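Local structure of trichothecene 3-O-acetyltransferase (Gibberella zeae, 2RKV) at residues 47-50 with 55-58; 266-271 with 444-449; 277-282 with 434-439. The protein probably transfers an acetyl group from acetyl-CoA to the 3-hydroxyl of trichothecene mycotoxins such as T-2, as a member of the BAHD acyltransferase superfamily. One frame throughout, in Å; residues are numbered along the deposited sequence.

The three contacts fall into two groups at opposite sides of the chain's centre. Contact 1 comes first in sequence, at the end of helix 35-52; its centre lies about 41 Å from that of contact 2 and about 47 Å from that of contact 3. The other two belong to the C-terminal half, with centres about 13 Å apart. Both draw on helix 261-277 or the loop after it, and contact 3 is nested inside the long loop closed by contact 2. They touch through Lys438, which meets Thr444 and Tyr449. Helix 431-439 and the inserted residues 445-449 thus pack over helix 261-277 and the seven-stranded sheet, with helix 238-249 also touching Tyr446.

Contact 1. Residues 47-50 with 55-58; sequences KRFS and WVAG
Val56 supplies the apolar part of this contact by setting both of its methyl groups against the same face of the Phe49 ring. CG2 stands 4.2 Å above the ring plane, over the middle of the ring, while CG1 is displaced toward the far end and comes within 3.8 Å of Phe49 CZ. CG1 also meets the definition of a CH-pi contact, lying 4.2 Å from the ring centroid of Phe49 and 27° off the ring normal. With Phe49 CG anti to the backbone N (chi1 -168°), the ring swings toward the end of the helix, where the valine meets it at about a right angle. CG1 of Val56 has an aromatic surface on its other flank too, 3.9 Å above the plane of the Trp55 ring and offset toward the rim, which places this methyl between two rings.

After helix 35-52 the chain turns through a short 3-10 segment at 55-57 into strand 59-63, within the trichothecene 3-O-acetyltransferase-like N-terminal domain. In the turn, Gly58 N donates to Trp55 O at 2.9 Å. The Phe49 ring also packs on Val167, Leu170, Leu171 and Ala174 of helix 161-176, so Phe49 links Val56 of the turn to that helix.

Around Ser50 the contacts are van der Waals in kind. Its OG lies 4.0 Å from Ala57 CB and 4.1 Å from Val56 CG2, but its polar need is met within the helix by a hydrogen bond to Leu46 O. Trp55 is held elsewhere, its NE1 bonded to Met188 O and its indole in a cation-pi contact with Arg192.

Contact 2. Residues 266-271 with 444-449; sequences SAFIWK and TKYAQY. Residues 445, 446, 447, 448, 449 of segment 444-449 come from a tag, linker or insertion.
Phe268 and Tyr446 meet obliquely as two tilted rings, with planes at 68° and centroids 5.1 Å apart. The far end of the phenylalanine does the touching: its CZ comes to 3.6 Å from Tyr446 CD1, and its CE1 lies 3.8 Å from that same CD1. On the other flank of the phenyl tip, Phe268 CE2 reaches Tyr446 CB at 4.1 Å. The phenylalanine therefore points into the angle between the root of the tyrosine and one side of its ring, well short of the phenolic oxygen.

Because the backbones stay apart, with Phe268 CA 9.6 Å from Tyr446 CA, the side chains must span the gap. Phe268 does so with CG anti to the backbone N (chi1 180°), which carries its ring away from the helix toward Tyr446. Tyr446, one of the inserted residues 445-449, also packs on Ala240, Glu243 and Leu244 of helix 238-249, and a bound MOPS buffer molecule, probably from the crystallisation liquor, lies about 4 Å from its side chain.

Leu244 and Phe236 touch Phe268 as well, giving its ring a largely apolar setting. Helix 261-277 belongs to the helical layer on the seven-stranded sheet of this BAHD enzyme; the inserted residues, not native to the protein, lie against that layer and add the outermost strand 448-449 beside strand 229-236.

Contact 3. Residues 277-282 with 434-439; sequences RLERID and MDRLKA
Arg436 reaches from its helix to the loop 277-282 and lays one face of its guanidinium on the aliphatic part of Glu279. Two residues earlier, Met434 is turned instead to strand 229-236, where it packs on Ser230, Ala232 and Phe234.

At Arg436 the chain runs extended from CG to NE, which carries the flat head clear of the helix. Glu279 CB stands 3.4 Å above the guanidinium plane, offset toward the rim, and its closest partner is Arg436 NE at 3.5 Å. Further back along the stem, Glu279 CG lies 3.9 Å from Arg436 CD. A bend at chi2 of Glu279 (-54°) then turns its carboxylate away: OE1 stays 5.1 Å from Arg436 NE, and the planes of the two charged groups are 59° apart. Arg280 adds a looser touch, its CB being 4.2 Å from Arg436 NH1.

Leu437 comes next and faces inward, onto Leu427 and Leu429 of strand 423-430 and onto Ser272 and Val276 of helix 261-277. Lys438 follows, packing on Phe234 and making a cation-pi contact with Tyr449, one of the inserted residues. Helix 431-439 is in this way seated on the sheet, with Arg436 bridging at the surface to the loop.

Opposite charges thus lie near each other without pairing. Arg436 NH1 has its salt bridge with Glu432, whereas Asp433 takes Arg280 NE on OD1 and Arg277 NE on OD2; these acids probably offset the like charge of Arg280 NE, 5.6 Å from Arg436 NH1. Direct contact is consequently methylene-on-guanidinium packing, to which the Glu279 carboxylate probably adds a modest attraction.

Contact 1. Residues 47-50 with 55-58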
loop_
_atom_site.group_PDB
_atom_site.type_symbol
_atom_site.label_atom_id
_atom_site.label_comp_id
_atom_site.label_asym_id
_atom_site.label_seq_id
_atom_site.Cartn_x
_atom_site.Cartn_y
_atom_site.Cartn_z
ATOM N N LYS A 47 11.644 15.032 -16.358
ATOM C CA LYS A 47 11.709 15.232 -17.804
ATOM C C LYS A 47 12.348 14.029 -18.512
ATOM O O LYS A 47 11.777 13.499 -19.463
ATOM C CB LYS A 47 12.461 16.527 -18.143
ATOM C CG LYS A 47 12.471 16.861 -19.626
ATOM C CD LYS A 47 13.016 18.268 -19.865
ATOM C CE LYS A 47 13.247 18.517 -21.346
ATOM N N ARG A 48 13.525 13.608 -18.047
ATOM C CA ARG A 48 14.219 12.447 -18.623
ATOM C C ARG A 48 13.381 11.176 -18.573
ATOM O O ARG A 48 13.329 10.411 -19.539
ATOM C CB ARG A 48 15.541 12.204 -17.902
ATOM C CG ARG A 48 16.614 13.169 -18.320
ATOM C CD ARG A 48 17.973 12.603 -17.975
ATOM N NE ARG A 48 18.251 12.853 -16.577
ATOM C CZ ARG A 48 18.912 13.911 -16.132
ATOM N NH1 ARG A 48 19.115 14.058 -14.833
ATOM N NH2 ARG A 48 19.370 14.816 -16.989
ATOM N N PHE A 49 12.721 10.961 -17.440
ATOM C CA PHE A 49 11.896 9.776 -17.257
ATOM C C PHE A 49 10.739 9.783 -18.263
ATOM O O PHE A 49 10.471 8.771 -18.927
ATOM C CB PHE A 49 11.401 9.744 -15.807
ATOM C CG PHE A 49 10.769 8.433 -15.380
ATOM C CD1 PHE A 49 10.124 8.353 -14.146
ATOM C CD2 PHE A 49 10.829 7.292 -16.181
ATOM C CE1 PHE A 49 9.535 7.162 -13.713
ATOM C CE2 PHE A 49 10.236 6.089 -15.752
ATOM C CZ PHE A 49 9.602 6.033 -14.508
ATOM N N SER A 50 10.079 10.935 -18.391
ATOM C CA SER A 50 8.949 11.102 -19.314
ATOM C C SER A 50 9.361 10.899 -20.768
ATOM O O SER A 50 8.606 10.346 -21.573
ATOM C CB SER A 50 8.335 12.500 -19.169
ATOM O OG SER A 50 7.891 12.707 -17.848
ATOM N N TRP A 55 4.311 7.309 -20.916
ATOM C CA TRP A 55 3.044 7.074 -20.220
ATOM C C TRP A 55 3.052 7.481 -18.747
ATOM O O TRP A 55 1.983 7.704 -18.174
ATOM C CB TRP A 55 2.510 5.645 -20.415
ATOM C CG TRP A 55 3.343 4.550 -19.805
ATOM C CD1 TRP A 55 4.163 3.669 -20.464
ATOM C CD2 TRP A 55 3.392 4.182 -18.416
ATOM N NE1 TRP A 55 4.731 2.786 -19.566
ATOM C CE2 TRP A 55 4.283 3.085 -18.304
ATOM C CE3 TRP A 55 2.782 4.682 -17.253
ATOM C CZ2 TRP A 55 4.578 2.478 -17.072
ATOM C CZ3 TRP A 55 3.075 4.078 -16.026
ATOM C CH2 TRP A 55 3.971 2.990 -15.949
ATOM N N VAL A 56 4.236 7.601 -18.138
ATOM C CA VAL A 56 4.287 8.003 -16.717
ATOM C C VAL A 56 3.704 9.415 -16.496
ATOM O O VAL A 56 3.280 9.749 -15.393
ATOM C CB VAL A 56 5.714 7.889 -16.082
ATOM C CG1 VAL A 56 6.246 6.455 -16.202
ATOM C CG2 VAL A 56 6.700 8.900 -16.704
ATOM N N ALA A 57 3.694 10.228 -17.551
ATOM C CA ALA A 57 3.131 11.582 -17.498
ATOM C C ALA A 57 1.640 11.615 -17.858
ATOM O O ALA A 57 1.045 12.689 -17.959
ATOM C CB ALA A 57 3.928 12.526 -18.422
ATOM N N GLY A 58 1.046 10.436 -18.036
ATOM C CA GLY A 58 -0.335 10.326 -18.490
ATOM C C GLY A 58 -1.359 10.417 -17.371
ATOM O O GLY A 58 -1.023 10.739 -16.226
#

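Contact 2. Residues 266-271 with 444-449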
loop_
_atom_site.group_PDB
_atom_site.type_symbol
_atom_site.label_atom_id
_atom_site.label_comp_id
_atom_site.label_asym_id
_atom_site.label_seq_id
_atom_site.Cartn_x
_atom_site.Cartn_y
_atom_site.Cartn_z
ATOM N N SER A 266 2.169 -10.120 11.216
ATOM C CA SER A 266 0.774 -10.106 10.790
ATOM C C SER A 266 -0.097 -10.899 11.787
ATOM O O SER A 266 -1.160 -10.422 12.210
ATOM C CB SER A 266 0.636 -10.649 9.366
ATOM O OG SER A 266 1.388 -9.856 8.445
ATOM N N ALA A 267 0.379 -12.083 12.168
ATOM C CA ALA A 267 -0.343 -12.950 13.112
ATOM C C ALA A 267 -0.480 -12.302 14.491
ATOM O O ALA A 267 -1.546 -12.378 15.124
ATOM C CB ALA A 267 0.362 -14.292 13.233
ATOM N N PHE A 268 0.602 -11.670 14.946
ATOM C CA PHE A 268 0.649 -11.015 16.249
ATOM C C PHE A 268 -0.369 -9.877 16.308
ATOM O O PHE A 268 -1.031 -9.660 17.327
ATOM C CB PHE A 268 2.072 -10.502 16.515
ATOM C CG PHE A 268 2.237 -9.807 17.833
ATOM C CD1 PHE A 268 2.239 -10.531 19.026
ATOM C CD2 PHE A 268 2.408 -8.421 17.883
ATOM C CE1 PHE A 268 2.402 -9.876 20.253
ATOM C CE2 PHE A 268 2.574 -7.759 19.102
ATOM C CZ PHE A 268 2.563 -8.491 20.290
ATOM N N ILE A 269 -0.506 -9.160 15.200
ATOM C CA ILE A 269 -1.476 -8.068 15.126
ATOM C C ILE A 269 -2.918 -8.587 15.149
ATOM O O ILE A 269 -3.761 -8.041 15.877
ATOM C CB ILE A 269 -1.193 -7.142 13.911
ATOM C CG1 ILE A 269 0.093 -6.348 14.171
ATOM C CG2 ILE A 269 -2.350 -6.187 13.683
ATOM C CD1 ILE A 269 0.659 -5.651 12.926
ATOM N N TRP A 270 -3.193 -9.643 14.378
ATOM C CA TRP A 270 -4.528 -10.249 14.352
ATOM C C TRP A 270 -4.896 -10.741 15.750
ATOM O O TRP A 270 -6.007 -10.495 16.235
ATOM C CB TRP A 270 -4.581 -11.404 13.349
ATOM C CG TRP A 270 -5.969 -11.888 12.997
ATOM C CD1 TRP A 270 -7.171 -11.287 13.292
ATOM C CD2 TRP A 270 -6.285 -13.053 12.227
ATOM N NE1 TRP A 270 -8.212 -12.025 12.759
ATOM C CE2 TRP A 270 -7.694 -13.113 12.104
ATOM C CE3 TRP A 270 -5.508 -14.063 11.633
ATOM C CZ2 TRP A 270 -8.346 -14.148 11.408
ATOM C CZ3 TRP A 270 -6.154 -15.085 10.942
ATOM C CH2 TRP A 270 -7.560 -15.122 10.839
ATOM N N LYS A 271 -3.940 -11.397 16.401
ATOM C CA LYS A 271 -4.145 -11.926 17.754
ATOM C C LYS A 271 -4.378 -10.800 18.767
ATOM O O LYS A 271 -5.315 -10.869 19.581
ATOM C CB LYS A 271 -2.950 -12.787 18.156
ATOM C CG LYS A 271 -3.067 -13.433 19.540
ATOM C CD LYS A 271 -1.875 -14.344 19.828
ATOM C CE LYS A 271 -1.651 -15.408 18.736
ATOM N NZ LYS A 271 -2.837 -16.260 18.404
ATOM N N THR A 444 2.458 -4.231 24.127
ATOM C CA THR A 444 3.559 -3.293 24.382
ATOM C C THR A 444 4.901 -3.971 24.670
ATOM O O THR A 444 5.949 -3.328 24.600
ATOM C CB THR A 444 3.223 -2.275 25.498
ATOM O OG1 THR A 444 3.012 -2.968 26.737
ATOM C CG2 THR A 444 1.975 -1.476 25.138
ATOM N N LYS A 445 4.867 -5.265 24.989
ATOM C CA LYS A 445 6.090 -6.052 25.113
ATOM C C LYS A 445 6.915 -5.958 23.817
ATOM O O LYS A 445 8.143 -5.956 23.856
ATOM C CB LYS A 445 5.744 -7.512 25.433
ATOM C CG LYS A 445 6.931 -8.464 25.536
ATOM C CD LYS A 445 6.433 -9.870 25.857
ATOM C CE LYS A 445 7.554 -10.889 25.893
ATOM N NZ LYS A 445 6.984 -12.270 26.027
ATOM N N TYR A 446 6.220 -5.849 22.684
ATOM C CA TYR A 446 6.863 -5.823 21.365
ATOM C C TYR A 446 6.683 -4.493 20.634
ATOM O O TYR A 446 7.574 -4.061 19.905
ATOM C CB TYR A 446 6.300 -6.943 20.483
ATOM C CG TYR A 446 6.629 -8.342 20.961
ATOM C CD1 TYR A 446 5.757 -9.032 21.805
ATOM C CD2 TYR A 446 7.805 -8.975 20.561
ATOM C CE1 TYR A 446 6.050 -10.318 22.239
ATOM C CE2 TYR A 446 8.112 -10.266 20.990
ATOM C CZ TYR A 446 7.228 -10.928 21.826
ATOM O OH TYR A 446 7.522 -12.205 22.262
ATOM N N ALA A 447 5.522 -3.871 20.820
ATOM C CA ALA A 447 5.126 -2.708 20.024
ATOM C C ALA A 447 5.358 -1.397 20.760
ATOM O O ALA A 447 4.892 -1.211 21.889
ATOM C CB ALA A 447 3.678 -2.833 19.614
ATOM N N GLN A 448 6.094 -0.498 20.116
ATOM C CA GLN A 448 6.332 0.867 20.673
ATOM C C GLN A 448 5.425 1.831 19.975
ATOM O O GLN A 448 5.517 2.040 18.769
ATOM C CB GLN A 448 7.782 1.404 20.545
ATOM C CG GLN A 448 7.957 2.984 20.856
ATOM C CD GLN A 448 7.874 3.305 22.341
ATOM O OE1 GLN A 448 8.536 2.666 23.164
ATOM N NE2 GLN A 448 7.056 4.289 22.689
ATOM N N TYR A 449 4.530 2.445 20.747
ATOM C CA TYR A 449 3.628 3.454 20.200
ATOM C C TYR A 449 4.402 4.679 19.730
ATOM O O TYR A 449 5.230 5.223 20.466
ATOM C CB TYR A 449 2.590 3.870 21.240
ATOM C CG TYR A 449 1.715 5.021 20.797
ATOM C CD1 TYR A 449 0.633 4.816 19.937
ATOM C CD2 TYR A 449 1.971 6.320 21.244
ATOM C CE1 TYR A 449 -0.170 5.884 19.525
ATOM C CE2 TYR A 449 1.182 7.386 20.845
ATOM C CZ TYR A 449 0.115 7.165 19.991
ATOM O OH TYR A 449 -0.659 8.238 19.607
#

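Contact 3. Residues 277-282 with 434-439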
loop_
_atom_site.group_PDB
_atom_site.type_symbol
_atom_site.label_atom_id
_atom_site.label_comp_id
_atom_site.label_asym_id
_atom_site.label_seq_id
_atom_site.Cartn_x
_atom_site.Cartn_y
_atom_site.Cartn_z
ATOM N N ARG A 277 -10.411 -6.762 21.384
ATOM C CA ARG A 277 -11.799 -6.728 20.935
ATOM C C ARG A 277 -12.722 -7.592 21.803
ATOM O O ARG A 277 -13.927 -7.352 21.845
ATOM C CB ARG A 277 -11.915 -7.092 19.454
ATOM C CG ARG A 277 -11.489 -5.932 18.561
ATOM C CD ARG A 277 -11.247 -6.324 17.122
ATOM N NE ARG A 277 -11.001 -5.119 16.329
ATOM C CZ ARG A 277 -10.712 -5.102 15.032
ATOM N NH1 ARG A 277 -10.598 -6.235 14.344
ATOM N NH2 ARG A 277 -10.526 -3.935 14.426
ATOM N N LEU A 278 -12.146 -8.581 22.488
ATOM C CA LEU A 278 -12.893 -9.411 23.439
ATOM C C LEU A 278 -13.536 -8.577 24.542
ATOM O O LEU A 278 -14.518 -9.005 25.161
ATOM C CB LEU A 278 -11.982 -10.462 24.075
ATOM C CG LEU A 278 -11.630 -11.692 23.238
ATOM C CD1 LEU A 278 -10.482 -12.440 23.897
ATOM C CD2 LEU A 278 -12.843 -12.604 23.047
ATOM N N GLU A 279 -12.978 -7.393 24.784
ATOM C CA GLU A 279 -13.513 -6.470 25.786
ATOM C C GLU A 279 -14.811 -5.786 25.351
ATOM O O GLU A 279 -15.503 -5.189 26.179
ATOM C CB GLU A 279 -12.459 -5.437 26.194
ATOM C CG GLU A 279 -11.194 -6.036 26.805
ATOM C CD GLU A 279 -11.479 -6.957 27.988
ATOM O OE1 GLU A 279 -12.222 -6.544 28.906
ATOM O OE2 GLU A 279 -10.959 -8.095 28.001
ATOM N N ARG A 280 -15.155 -5.883 24.067
ATOM C CA ARG A 280 -16.389 -5.264 23.564
ATOM C C ARG A 280 -17.320 -6.188 22.782
ATOM O O ARG A 280 -18.486 -5.852 22.572
ATOM C CB ARG A 280 -16.100 -3.979 22.778
ATOM C CG ARG A 280 -15.248 -4.167 21.543
ATOM C CD ARG A 280 -15.198 -2.881 20.733
ATOM N NE ARG A 280 -14.375 -3.042 19.533
ATOM C CZ ARG A 280 -14.827 -3.466 18.355
ATOM N NH1 ARG A 280 -16.107 -3.774 18.193
ATOM N NH2 ARG A 280 -13.991 -3.582 17.327
ATOM N N ILE A 281 -16.814 -7.335 22.337
ATOM C CA ILE A 281 -17.648 -8.327 21.641
ATOM C C ILE A 281 -17.353 -9.761 22.104
ATOM O O ILE A 281 -16.325 -10.021 22.727
ATOM C CB ILE A 281 -17.538 -8.225 20.086
ATOM C CG1 ILE A 281 -16.069 -8.156 19.653
ATOM C CG2 ILE A 281 -18.365 -7.035 19.548
ATOM C CD1 ILE A 281 -15.847 -7.689 18.228
ATOM N N ASP A 282 -18.264 -10.684 21.798
ATOM C CA ASP A 282 -18.112 -12.079 22.212
ATOM C C ASP A 282 -17.021 -12.804 21.423
ATOM O O ASP A 282 -16.804 -12.520 20.246
ATOM C CB ASP A 282 -19.435 -12.840 22.071
ATOM C CG ASP A 282 -19.432 -14.149 22.840
ATOM O OD1 ASP A 282 -19.393 -14.107 24.087
ATOM O OD2 ASP A 282 -19.461 -15.217 22.200
ATOM N N MET A 434 -8.015 1.035 20.015
ATOM C CA MET A 434 -6.704 1.675 20.048
ATOM C C MET A 434 -6.217 1.928 21.477
ATOM O O MET A 434 -5.059 1.647 21.797
ATOM C CB MET A 434 -6.706 2.974 19.236
ATOM C CG MET A 434 -5.325 3.600 19.079
ATOM S SD MET A 434 -4.284 2.702 17.896
ATOM C CE MET A 434 -4.957 3.318 16.352
ATOM N N ASP A 435 -7.105 2.447 22.328
ATOM C CA ASP A 435 -6.745 2.758 23.716
ATOM C C ASP A 435 -6.365 1.501 24.490
ATOM O O ASP A 435 -5.362 1.491 25.208
ATOM C CB ASP A 435 -7.882 3.498 24.434
ATOM C CG ASP A 435 -8.123 4.895 23.882
ATOM O OD1 ASP A 435 -7.183 5.504 23.321
ATOM O OD2 ASP A 435 -9.266 5.381 24.010
ATOM N N ARG A 436 -7.158 0.442 24.327
ATOM C CA ARG A 436 -6.891 -0.834 24.997
ATOM C C ARG A 436 -5.603 -1.473 24.479
ATOM O O ARG A 436 -4.828 -2.045 25.251
ATOM C CB ARG A 436 -8.063 -1.797 24.830
ATOM C CG ARG A 436 -9.287 -1.402 25.648
ATOM C CD ARG A 436 -10.416 -2.402 25.496
ATOM N NE ARG A 436 -11.493 -2.110 26.443
ATOM C CZ ARG A 436 -12.750 -1.818 26.113
ATOM N NH1 ARG A 436 -13.140 -1.797 24.845
ATOM N NH2 ARG A 436 -13.634 -1.562 27.071
ATOM N N LEU A 437 -5.381 -1.373 23.168
ATOM C CA LEU A 437 -4.175 -1.925 22.561
ATOM C C LEU A 437 -2.934 -1.268 23.147
ATOM O O LEU A 437 -1.991 -1.949 23.529
ATOM C CB LEU A 437 -4.201 -1.766 21.035
ATOM C CG LEU A 437 -3.174 -2.581 20.246
ATOM C CD1 LEU A 437 -3.422 -4.076 20.387
ATOM C CD2 LEU A 437 -3.208 -2.162 18.781
ATOM N N LYS A 438 -2.958 0.060 23.237
ATOM C CA LYS A 438 -1.821 0.831 23.717
ATOM C C LYS A 438 -1.476 0.522 25.173
ATOM O O LYS A 438 -0.337 0.709 25.596
ATOM C CB LYS A 438 -2.082 2.333 23.538
ATOM C CG LYS A 438 -2.024 2.795 22.082
ATOM C CD LYS A 438 -2.627 4.183 21.888
ATOM C CE LYS A 438 -1.863 5.243 22.665
ATOM N NZ LYS A 438 -2.469 6.590 22.486
ATOM N N ALA A 439 -2.469 0.052 25.927
ATOM C CA ALA A 439 -2.301 -0.269 27.346
ATOM C C ALA A 439 -2.121 -1.769 27.592
ATOM O O ALA A 439 -1.866 -2.186 28.727
ATOM C CB ALA A 439 -3.475 0.272 28.155
#